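Local coordinates for protein pyridoxal kinase (Entamoeba histolytica, PDB 4S1H) that probably phosphorylates pyridoxal with ATP to make pyridoxal 5'-phosphate, using magnesium and a ribokinase-type nucleotide site in which ADP is bound, at residues I139-A144 / V175-S180; E160-C165 / I188-F193; F108-I113 / K131-Y136. All coordinates share one frame; numbering follows the deposited sequence.

Contact 1 of 3, residues I139-A144 / V175-S180. With MG (magnesium ion), chain D; ADP (adenosine-5'-diphosphate), chain C.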
loop_
_atom_site.group_PDB
_atom_site.type_symbol
_atom_site.label_atom_id
_atom_site.label_comp_id
_atom_site.label_asym_id
_atom_site.label_seq_id
_atom_site.Cartn_x
_atom_site.Cartn_y
_atom_site.Cartn_z
ATOM N N ILE A 139 -4.125 -5.165 23.044
ATOM C CA ILE A 139 -4.214 -6.540 22.612
ATOM C C ILE A 139 -2.942 -6.898 21.866
ATOM O O ILE A 139 -2.371 -6.054 21.110
ATOM C CB ILE A 139 -5.463 -6.759 21.757
ATOM C CG1 ILE A 139 -5.610 -8.208 21.347
ATOM C CG2 ILE A 139 -5.443 -5.852 20.516
ATOM C CD1 ILE A 139 -6.943 -8.525 20.720
ATOM N N ILE A 140 -2.492 -8.130 22.022
ATOM C CA ILE A 140 -1.367 -8.621 21.256
ATOM C C ILE A 140 -1.762 -9.882 20.511
ATOM O O ILE A 140 -2.589 -10.654 21.017
ATOM C CB ILE A 140 -0.091 -8.814 22.093
ATOM C CG1 ILE A 140 -0.237 -9.925 23.146
ATOM C CG2 ILE A 140 0.282 -7.513 22.790
ATOM C CD1 ILE A 140 1.099 -10.282 23.775
ATOM N N THR A 141 -1.142 -10.130 19.351
ATOM C CA THR A 141 -1.520 -11.251 18.453
ATOM C C THR A 141 -0.336 -12.135 18.028
ATOM O O THR A 141 -0.093 -12.324 16.807
ATOM C CB THR A 141 -2.260 -10.713 17.214
ATOM O OG1 THR A 141 -1.425 -9.752 16.569
ATOM C CG2 THR A 141 -3.549 -10.024 17.581
ATOM N N PRO A 142 0.429 -12.656 18.986
ATOM C CA PRO A 142 1.523 -13.546 18.635
ATOM C C PRO A 142 1.031 -14.938 18.205
ATOM O O PRO A 142 -0.005 -15.403 18.687
ATOM C CB PRO A 142 2.255 -13.712 19.970
ATOM C CG PRO A 142 1.158 -13.643 20.987
ATOM C CD PRO A 142 0.233 -12.589 20.450
ATOM N N ASN A 143 1.819 -15.629 17.388
ATOM C CA ASN A 143 1.733 -17.076 17.298
ATOM C C ASN A 143 2.412 -17.736 18.524
ATOM O O ASN A 143 2.983 -17.050 19.394
ATOM C CB ASN A 143 2.277 -17.594 15.947
ATOM C CG ASN A 143 3.771 -17.381 15.785
ATOM O OD1 ASN A 143 4.519 -17.320 16.763
ATOM N ND2 ASN A 143 4.214 -17.238 14.534
ATOM N N ALA A 144 2.351 -19.064 18.617
ATOM C CA ALA A 144 2.897 -19.757 19.780
ATOM C C ALA A 144 4.403 -19.531 19.944
ATOM O O ALA A 144 4.896 -19.344 21.056
ATOM C CB ALA A 144 2.592 -21.227 19.721
ATOM N N VAL A 175 -5.277 -8.333 26.830
ATOM C CA VAL A 175 -5.804 -9.371 25.939
ATOM C C VAL A 175 -4.674 -9.954 25.120
ATOM O O VAL A 175 -3.873 -9.221 24.557
ATOM C CB VAL A 175 -6.918 -8.869 25.025
ATOM C CG1 VAL A 175 -7.510 -10.027 24.231
ATOM C CG2 VAL A 175 -8.003 -8.140 25.811
ATOM N N ILE A 176 -4.624 -11.269 25.021
ATOM C CA ILE A 176 -3.614 -11.968 24.247
ATOM C C ILE A 176 -4.350 -12.949 23.370
ATOM O O ILE A 176 -5.033 -13.834 23.878
ATOM C CB ILE A 176 -2.575 -12.690 25.119
ATOM C CG1 ILE A 176 -1.876 -11.720 26.114
ATOM C CG2 ILE A 176 -1.548 -13.399 24.266
ATOM C CD1 ILE A 176 -1.250 -12.445 27.273
ATOM N N LEU A 177 -4.224 -12.791 22.060
ATOM C CA LEU A 177 -4.762 -13.697 21.089
ATOM C C LEU A 177 -3.575 -14.500 20.561
ATOM O O LEU A 177 -2.758 -13.991 19.815
ATOM C CB LEU A 177 -5.440 -12.909 19.940
ATOM C CG LEU A 177 -6.239 -13.745 18.968
ATOM C CD1 LEU A 177 -7.474 -14.353 19.621
ATOM C CD2 LEU A 177 -6.640 -12.930 17.751
ATOM N N VAL A 178 -3.475 -15.762 20.975
ATOM C CA VAL A 178 -2.442 -16.659 20.496
ATOM C C VAL A 178 -2.980 -17.301 19.225
ATOM O O VAL A 178 -3.934 -18.048 19.258
ATOM C CB VAL A 178 -2.059 -17.733 21.549
ATOM C CG1 VAL A 178 -0.823 -18.457 21.048
ATOM C CG2 VAL A 178 -1.810 -17.099 22.903
ATOM N N THR A 179 -2.397 -16.939 18.098
ATOM C CA THR A 179 -3.058 -17.123 16.786
ATOM C C THR A 179 -2.914 -18.548 16.274
ATOM O O THR A 179 -3.656 -18.958 15.368
ATOM C CB THR A 179 -2.535 -16.130 15.721
ATOM O OG1 THR A 179 -1.122 -16.248 15.539
ATOM C CG2 THR A 179 -2.846 -14.709 16.135
ATOM N N SER A 180 -1.917 -19.262 16.768
ATOM C CA SER A 180 -1.708 -20.638 16.352
ATOM C C SER A 180 -0.908 -21.400 17.366
ATOM O O SER A 180 0.178 -20.975 17.765
ATOM C CB SER A 180 -1.013 -20.753 14.979
ATOM O OG SER A 180 0.214 -20.069 14.905
HETATM MG MG MG D . 0.541 -12.113 14.773
HETATM P PB ADP C . 1.797 -16.101 11.630
HETATM O O1B ADP C . 2.567 -17.369 11.921
HETATM O O2B ADP C . 1.976 -15.602 10.206
HETATM O O3B ADP C . 1.979 -15.089 12.719
HETATM P PA ADP C . -0.416 -17.914 12.101
HETATM O O1A ADP C . -0.717 -17.919 13.576
HETATM O O2A ADP C . 0.420 -19.005 11.520
HETATM O O3A ADP C . 0.241 -16.489 11.696
HETATM O "O5'" ADP C . -1.769 -17.852 11.282
HETATM C "C5'" ADP C . -2.775 -16.880 11.483
HETATM C "C4'" ADP C . -4.088 -17.542 11.176
HETATM O "O4'" ADP C . -4.069 -18.025 9.833
HETATM C "C3'" ADP C . -4.318 -18.765 12.056
HETATM O "O3'" ADP C . -5.007 -18.414 13.261
HETATM C "C2'" ADP C . -5.107 -19.661 11.151
HETATM O "O2'" ADP C . -6.481 -19.306 11.205
HETATM C "C1'" ADP C . -4.594 -19.343 9.758
HETATM N N9 ADP C . -3.565 -20.275 9.238
HETATM C C8 ADP C . -2.239 -20.110 9.134
HETATM N N7 ADP C . -1.643 -21.190 8.573
HETATM C C5 ADP C . -2.618 -22.069 8.302
HETATM C C6 ADP C . -2.701 -23.416 7.690
HETATM N N6 ADP C . -1.574 -24.028 7.271
HETATM N N1 ADP C . -3.922 -23.984 7.599
HETATM C C2 ADP C . -5.053 -23.358 8.033
HETATM N N3 ADP C . -5.046 -22.129 8.589
HETATM C C4 ADP C . -3.879 -21.459 8.739
HETATM O O HOH W 1 0.182 -14.116 14.509
HETATM O O HOH W 2 2.449 -12.426 15.181
HETATM O O HOH W 3 -1.636 -11.766 14.068
HETATM O O HOH W 4 1.060 -11.896 12.632
#
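Ile140 and Ile176 form the single bridge of a short parallel strand pairing that joins strand 139-140 to strand 175-183 in this ribokinase-clan fold. This end is tight. Leu177 N donates to Ile140 O at 2.9 Å and almost straight, with an N-H...O angle of 172°, while Ile140 N reaches Val175 O at 3.1 Å. The two isoleucines lie side by side and point the same way, and CG1 of Ile140 sits 3.8 Å from CG1 of Ile176. Leu168 of helix 158-170 touches both.

Past Thr141 the segments stay joined mainly by backbone. Thr179 N donates to Pro142 O at 2.9 Å, and Ala144 N makes a weak bond to Ser180 O. Here the pair also borders metal-bound water, magnesium and nucleotide. Thr141 O binds the magnesium ion at 2.1 Å, alongside Asp111 and four waters. Asn143, the N-cap of the next helix, caps Glu146 N with OD1 and donates through ND2 to ADP O1B. One metal-bound water donates to both Thr179 OG1 and ADP O3B. Two hydroxyls converge on one alpha-phosphate oxygen: Thr179 OG1 donates to ADP O1A at 2.6 Å and Ser180 OG donates to it at 2.7 Å.

Contact 2 of 3, residues E160-C165 / I188-F193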
loop_
_atom_site.group_PDB
_atom_site.type_symbol
_atom_site.label_atom_id
_atom_site.label_comp_id
_atom_site.label_asym_id
_atom_site.label_seq_id
_atom_site.Cartn_x
_atom_site.Cartn_y
_atom_site.Cartn_z
ATOM N N GLU A 160 0.348 -24.858 28.195
ATOM C CA GLU A 160 1.559 -24.048 28.166
ATOM C C GLU A 160 1.276 -22.619 27.755
ATOM O O GLU A 160 1.812 -21.710 28.354
ATOM C CB GLU A 160 2.649 -24.694 27.318
ATOM C CG GLU A 160 3.196 -25.938 27.985
ATOM C CD GLU A 160 4.345 -26.620 27.252
ATOM O OE1 GLU A 160 4.493 -26.422 26.030
ATOM O OE2 GLU A 160 5.085 -27.396 27.913
ATOM N N ALA A 161 0.466 -22.425 26.705
ATOM C CA ALA A 161 0.075 -21.076 26.325
ATOM C C ALA A 161 -0.583 -20.352 27.488
ATOM O O ALA A 161 -0.324 -19.172 27.659
ATOM C CB ALA A 161 -0.826 -21.095 25.100
ATOM N N ILE A 162 -1.436 -21.038 28.249
ATOM C CA ILE A 162 -2.126 -20.352 29.361
ATOM C C ILE A 162 -1.083 -19.849 30.397
ATOM O O ILE A 162 -1.163 -18.733 30.872
ATOM C CB ILE A 162 -3.206 -21.259 29.985
ATOM C CG1 ILE A 162 -4.421 -21.386 29.046
ATOM C CG2 ILE A 162 -3.612 -20.741 31.353
ATOM C CD1 ILE A 162 -5.333 -22.557 29.392
ATOM N N LYS A 163 -0.103 -20.693 30.733
ATOM C CA LYS A 163 0.962 -20.297 31.659
ATOM C C LYS A 163 1.787 -19.104 31.146
ATOM O O LYS A 163 2.123 -18.196 31.911
ATOM C CB LYS A 163 1.891 -21.479 31.947
ATOM C CG LYS A 163 1.257 -22.668 32.612
ATOM C CD LYS A 163 2.325 -23.750 32.832
ATOM C CE LYS A 163 1.823 -25.063 33.399
ATOM N NZ LYS A 163 2.956 -26.032 33.519
ATOM N N ALA A 164 2.086 -19.090 29.845
ATOM C CA ALA A 164 2.864 -18.014 29.278
ATOM C C ALA A 164 2.017 -16.730 29.242
ATOM O O ALA A 164 2.535 -15.633 29.498
ATOM C CB ALA A 164 3.367 -18.392 27.888
ATOM N N CYS A 165 0.723 -16.856 28.939
ATOM C CA CYS A 165 -0.162 -15.663 28.918
ATOM C C CYS A 165 -0.216 -15.032 30.302
ATOM O O CYS A 165 -0.244 -13.812 30.428
ATOM C CB CYS A 165 -1.579 -16.010 28.468
ATOM S SG CYS A 165 -1.716 -16.286 26.685
ATOM N N ILE A 188 -4.922 -24.587 17.103
ATOM C CA ILE A 188 -5.775 -23.944 18.115
ATOM C C ILE A 188 -5.394 -22.496 18.292
ATOM O O ILE A 188 -4.216 -22.168 18.383
ATOM C CB ILE A 188 -5.673 -24.614 19.498
ATOM C CG1 ILE A 188 -5.781 -26.105 19.349
ATOM C CG2 ILE A 188 -6.745 -24.039 20.420
ATOM C CD1 ILE A 188 -7.012 -26.596 18.621
ATOM N N LEU A 189 -6.408 -21.630 18.281
ATOM C CA LEU A 189 -6.284 -20.252 18.645
ATOM C C LEU A 189 -6.799 -20.118 20.068
ATOM O O LEU A 189 -7.806 -20.725 20.402
ATOM C CB LEU A 189 -7.077 -19.385 17.659
ATOM C CG LEU A 189 -7.284 -17.913 17.961
ATOM C CD1 LEU A 189 -7.257 -17.106 16.650
ATOM C CD2 LEU A 189 -8.580 -17.680 18.720
ATOM N N LEU A 190 -6.089 -19.359 20.896
ATOM C CA LEU A 190 -6.481 -19.081 22.272
ATOM C C LEU A 190 -6.658 -17.573 22.453
ATOM O O LEU A 190 -5.803 -16.776 21.998
ATOM C CB LEU A 190 -5.426 -19.614 23.234
ATOM C CG LEU A 190 -5.506 -19.116 24.684
ATOM C CD1 LEU A 190 -6.693 -19.720 25.419
ATOM C CD2 LEU A 190 -4.192 -19.440 25.367
ATOM N N CYS A 191 -7.786 -17.148 23.019
ATOM C CA CYS A 191 -7.982 -15.748 23.408
ATOM C C CYS A 191 -8.045 -15.705 24.919
ATOM O O CYS A 191 -8.938 -16.322 25.516
ATOM C CB CYS A 191 -9.259 -15.191 22.845
ATOM S SG CYS A 191 -9.296 -13.393 22.927
ATOM N N SER A 192 -7.083 -15.008 25.520
ATOM C CA SER A 192 -6.888 -15.014 26.962
ATOM C C SER A 192 -7.012 -13.571 27.451
ATOM O O SER A 192 -6.380 -12.675 26.908
ATOM C CB SER A 192 -5.498 -15.525 27.284
ATOM O OG SER A 192 -5.188 -15.467 28.677
ATOM N N PHE A 193 -7.755 -13.391 28.548
ATOM C CA PHE A 193 -8.015 -12.087 29.147
ATOM C C PHE A 193 -7.379 -11.986 30.527
ATOM O O PHE A 193 -7.445 -12.939 31.353
ATOM C CB PHE A 193 -9.508 -11.814 29.263
ATOM C CG PHE A 193 -10.211 -11.765 27.961
ATOM C CD1 PHE A 193 -10.677 -12.920 27.367
ATOM C CD2 PHE A 193 -10.404 -10.542 27.314
ATOM C CE1 PHE A 193 -11.333 -12.892 26.164
ATOM C CE2 PHE A 193 -11.062 -10.505 26.094
ATOM C CZ PHE A 193 -11.516 -11.672 25.506
#
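Leu190 reaches from strand 186-193 to helix 158-170 and meets Ala161, Ile162 and Cys165 with a single methyl, CD2. Its CA-CB bond points at the helix, and CG stands anti to the backbone N (chi1 166°). From there CD2 comes to 3.8 Å from Ala161 CB, the nearest of the three. One helical step on, Ile162 presents its CG1 to the same methyl at 4.2 Å, and the two side chains cross at about a right angle. Cys165, a turn after Ala161, brings SG to 4.2 Å from Leu190 CD2, so the methyl touches one side chain from each of three helix positions.

Two residues along the strand, Ser192 points the same way and meets Cys165 as well. Its OG lies 3.7 Å from Cys165 CB, and its CB lies 3.9 Å from Cys165 SG. The polar partner of that hydroxyl is His169 NE2, further along the same helix. Cys191, between the two, points away from the helix and touches Leu234 of helix 234-250, which lies against the other face of the sheet.

The segment axes run 33° from parallel and approach to 9.7 Å, the usual spacing of a helix packed on a sheet. No hydrogen bond links the two segments. Their chemistry is therefore that of a helix laid on a sheet: apolar contacts hold the Leu190 end, while at the other end the buried Ser192 hydroxyl finds its hydrogen bond in the helix that covers it.

Contact 3 of 3, residues F108-I113 / K131-Y136. With MG (magnesium ion), chain D.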
loop_
_atom_site.group_PDB
_atom_site.type_symbol
_atom_site.label_atom_id
_atom_site.label_comp_id
_atom_site.label_asym_id
_atom_site.label_seq_id
_atom_site.Cartn_x
_atom_site.Cartn_y
_atom_site.Cartn_z
ATOM N N PHE A 108 -4.380 0.090 20.827
ATOM C CA PHE A 108 -3.136 -0.369 20.226
ATOM C C PHE A 108 -3.102 -1.880 20.145
ATOM O O PHE A 108 -3.109 -2.573 21.176
ATOM C CB PHE A 108 -1.968 0.213 21.010
ATOM C CG PHE A 108 -0.598 -0.301 20.615
ATOM C CD1 PHE A 108 -0.300 -0.768 19.329
ATOM C CD2 PHE A 108 0.422 -0.316 21.576
ATOM C CE1 PHE A 108 0.977 -1.213 19.015
ATOM C CE2 PHE A 108 1.695 -0.718 21.235
ATOM C CZ PHE A 108 1.978 -1.164 19.957
ATOM N N LEU A 109 -3.140 -2.390 18.924
ATOM C CA LEU A 109 -2.917 -3.794 18.620
ATOM C C LEU A 109 -1.461 -3.963 18.237
ATOM O O LEU A 109 -1.019 -3.459 17.199
ATOM C CB LEU A 109 -3.836 -4.254 17.476
ATOM C CG LEU A 109 -3.845 -5.753 17.120
ATOM C CD1 LEU A 109 -5.050 -6.048 16.241
ATOM C CD2 LEU A 109 -2.585 -6.231 16.439
ATOM N N CYS A 110 -0.704 -4.671 19.050
ATOM C CA CYS A 110 0.685 -4.978 18.794
ATOM C C CYS A 110 0.763 -6.390 18.250
ATOM O O CYS A 110 0.393 -7.353 18.935
ATOM C CB CYS A 110 1.533 -4.826 20.059
ATOM S SG CYS A 110 3.286 -5.157 19.809
ATOM N N ASP A 111 1.208 -6.528 17.017
ATOM C CA ASP A 111 1.412 -7.845 16.421
ATOM C C ASP A 111 2.911 -8.095 16.401
ATOM O O ASP A 111 3.606 -7.619 15.511
ATOM C CB ASP A 111 0.869 -7.803 14.992
ATOM C CG ASP A 111 0.793 -9.139 14.355
ATOM O OD1 ASP A 111 0.740 -10.151 15.085
ATOM O OD2 ASP A 111 0.697 -9.188 13.095
ATOM N N PRO A 112 3.436 -8.803 17.401
ATOM C CA PRO A 112 4.872 -9.029 17.462
ATOM C C PRO A 112 5.261 -10.022 16.373
ATOM O O PRO A 112 4.706 -11.099 16.311
ATOM C CB PRO A 112 5.072 -9.589 18.859
ATOM C CG PRO A 112 3.788 -10.262 19.203
ATOM C CD PRO A 112 2.705 -9.559 18.417
ATOM N N ILE A 113 6.185 -9.629 15.511
ATOM C CA ILE A 113 6.666 -10.474 14.417
ATOM C C ILE A 113 8.096 -10.843 14.737
ATOM O O ILE A 113 9.025 -10.061 14.571
ATOM C CB ILE A 113 6.609 -9.779 13.042
ATOM C CG1 ILE A 113 5.239 -9.144 12.824
ATOM C CG2 ILE A 113 6.957 -10.770 11.938
ATOM C CD1 ILE A 113 4.075 -10.103 12.900
ATOM N N LYS A 131 9.619 -6.957 23.951
ATOM C CA LYS A 131 9.117 -7.220 25.300
ATOM C C LYS A 131 8.687 -5.949 26.006
ATOM O O LYS A 131 7.774 -5.991 26.863
ATOM C CB LYS A 131 10.163 -7.980 26.126
ATOM C CG LYS A 131 10.433 -9.399 25.676
ATOM C CD LYS A 131 11.525 -10.017 26.548
ATOM C CE LYS A 131 11.685 -11.504 26.296
ATOM N NZ LYS A 131 12.548 -12.132 27.333
ATOM N N GLU A 132 9.301 -4.813 25.640
ATOM C CA GLU A 132 8.908 -3.518 26.180
ATOM C C GLU A 132 7.734 -2.923 25.433
ATOM O O GLU A 132 6.810 -2.417 26.050
ATOM C CB GLU A 132 10.094 -2.547 26.205
ATOM C CG GLU A 132 11.204 -2.900 27.206
ATOM C CD GLU A 132 10.712 -3.115 28.642
ATOM O OE1 GLU A 132 9.927 -2.283 29.146
ATOM O OE2 GLU A 132 11.106 -4.125 29.268
ATOM N N LEU A 133 7.751 -3.013 24.109
ATOM C CA LEU A 133 6.636 -2.476 23.322
ATOM C C LEU A 133 5.269 -3.108 23.680
ATOM O O LEU A 133 4.281 -2.426 23.788
ATOM C CB LEU A 133 6.912 -2.642 21.811
ATOM C CG LEU A 133 5.855 -2.056 20.868
ATOM C CD1 LEU A 133 5.637 -0.571 21.108
ATOM C CD2 LEU A 133 6.249 -2.309 19.431
ATOM N N ILE A 134 5.227 -4.415 23.873
ATOM C CA ILE A 134 3.961 -5.096 24.130
ATOM C C ILE A 134 3.264 -4.586 25.392
ATOM O O ILE A 134 2.050 -4.695 25.509
ATOM C CB ILE A 134 4.082 -6.641 24.182
ATOM C CG1 ILE A 134 5.098 -7.112 25.238
ATOM C CG2 ILE A 134 4.433 -7.193 22.802
ATOM C CD1 ILE A 134 5.032 -8.590 25.565
ATOM N N LYS A 135 4.021 -4.028 26.326
ATOM C CA LYS A 135 3.464 -3.558 27.585
ATOM C C LYS A 135 2.529 -2.376 27.408
ATOM O O LYS A 135 1.748 -2.083 28.313
ATOM C CB LYS A 135 4.566 -3.210 28.588
ATOM C CG LYS A 135 5.419 -4.405 28.980
ATOM C CD LYS A 135 6.430 -4.021 30.047
ATOM C CE LYS A 135 7.322 -5.185 30.400
ATOM N NZ LYS A 135 8.378 -4.735 31.344
ATOM N N TYR A 136 2.600 -1.702 26.252
ATOM C CA TYR A 136 1.712 -0.602 25.954
ATOM C C TYR A 136 0.444 -1.014 25.192
ATOM O O TYR A 136 -0.442 -0.204 25.010
ATOM C CB TYR A 136 2.485 0.490 25.189
ATOM C CG TYR A 136 3.681 1.002 25.982
ATOM C CD1 TYR A 136 3.546 2.032 26.924
ATOM C CD2 TYR A 136 4.930 0.418 25.839
ATOM C CE1 TYR A 136 4.634 2.480 27.666
ATOM C CE2 TYR A 136 6.019 0.852 26.575
ATOM C CZ TYR A 136 5.874 1.880 27.490
ATOM O OH TYR A 136 6.980 2.302 28.207
HETATM MG MG MG D . 0.541 -12.113 14.773
HETATM O O HOH W 4 1.060 -11.896 12.632
HETATM O O HOH W 2 2.449 -12.426 15.181
HETATM O O HOH W 3 -1.636 -11.766 14.068
HETATM O O HOH W 1 0.182 -14.116 14.509
#
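Phe108 lays the edge of its ring against Leu133 and Tyr136. The side chain starts toward them already at CB, and CG stands anti to the backbone N (chi1 173°). Along the ring, CD2 is the first atom to touch: it lies 3.5 Å from the carbonyl oxygen Tyr136 O, which sits at the ring edge near its plane. Next, Phe108 CE2 meets Leu133 CD1 and also lies 4.2 Å from Tyr136 CB. At the tip, CZ rests 3.9 Å from Leu133 CD1, again an edge contact, and the phenylalanine and leucine side chains cross at about a right angle.

Leu133 is shared between two strand residues. While CD1 attends to the ring, CD2 lies 4.1 Å from Cys110 SG. Cys110 points the same way as Phe108, and its sulfur also meets Ile134 CG2 at 3.8 Å. Thr81 of the neighbouring strand 78-81 and Ile94 of helix 87-100 also touch Leu133.

Asp111, which follows Cys110, points away from 131-136, and its OD1 binds the magnesium ion at 2.0 Å. Asp111 OD2 lies 2.8 Å from the oxygen of a metal-bound water, a possible hydrogen bond, and has a weak one with Thr221 OG1. A second metal-bound water donates to Pro112 O at 2.9 Å.

Strand 107-110, helix 124-133 and strand 139-140, a parallel neighbour of the first, make a beta-alpha-beta crossover, here with a small hairpin inserted before the helix; the magnesium site lies at the C-terminal end of its first strand, in a fold of the ribokinase type.

Overall arrangement
Contact 1 sits in the middle, its centre 8 Å from that of contact 2 and 10 Å from that of contact 3; contacts 2 and 3 have centres 16 Å apart and nearest atoms about 8 Å apart. Toward contact 3, Ile139 O to Cys110 N (3.0 Å) and Thr141 OG1 to Asp111 OD1 (2.7 Å) are probable hydrogen bonds. Thr141 O of contact 1 and Asp111 OD1 of contact 3 bind the same magnesium ion. Toward contact 2, Val178 N is 2.7 Å from Leu190 O within the antiparallel sheet. Contact 1 joins strand 139-140 to strand 175-183, and its later residues reach ADP. In contact 2, helix 158-170 covers a face of the sheet containing strands 175-183 and 186-193, the Leu190 side chain about 10 Å from ADP.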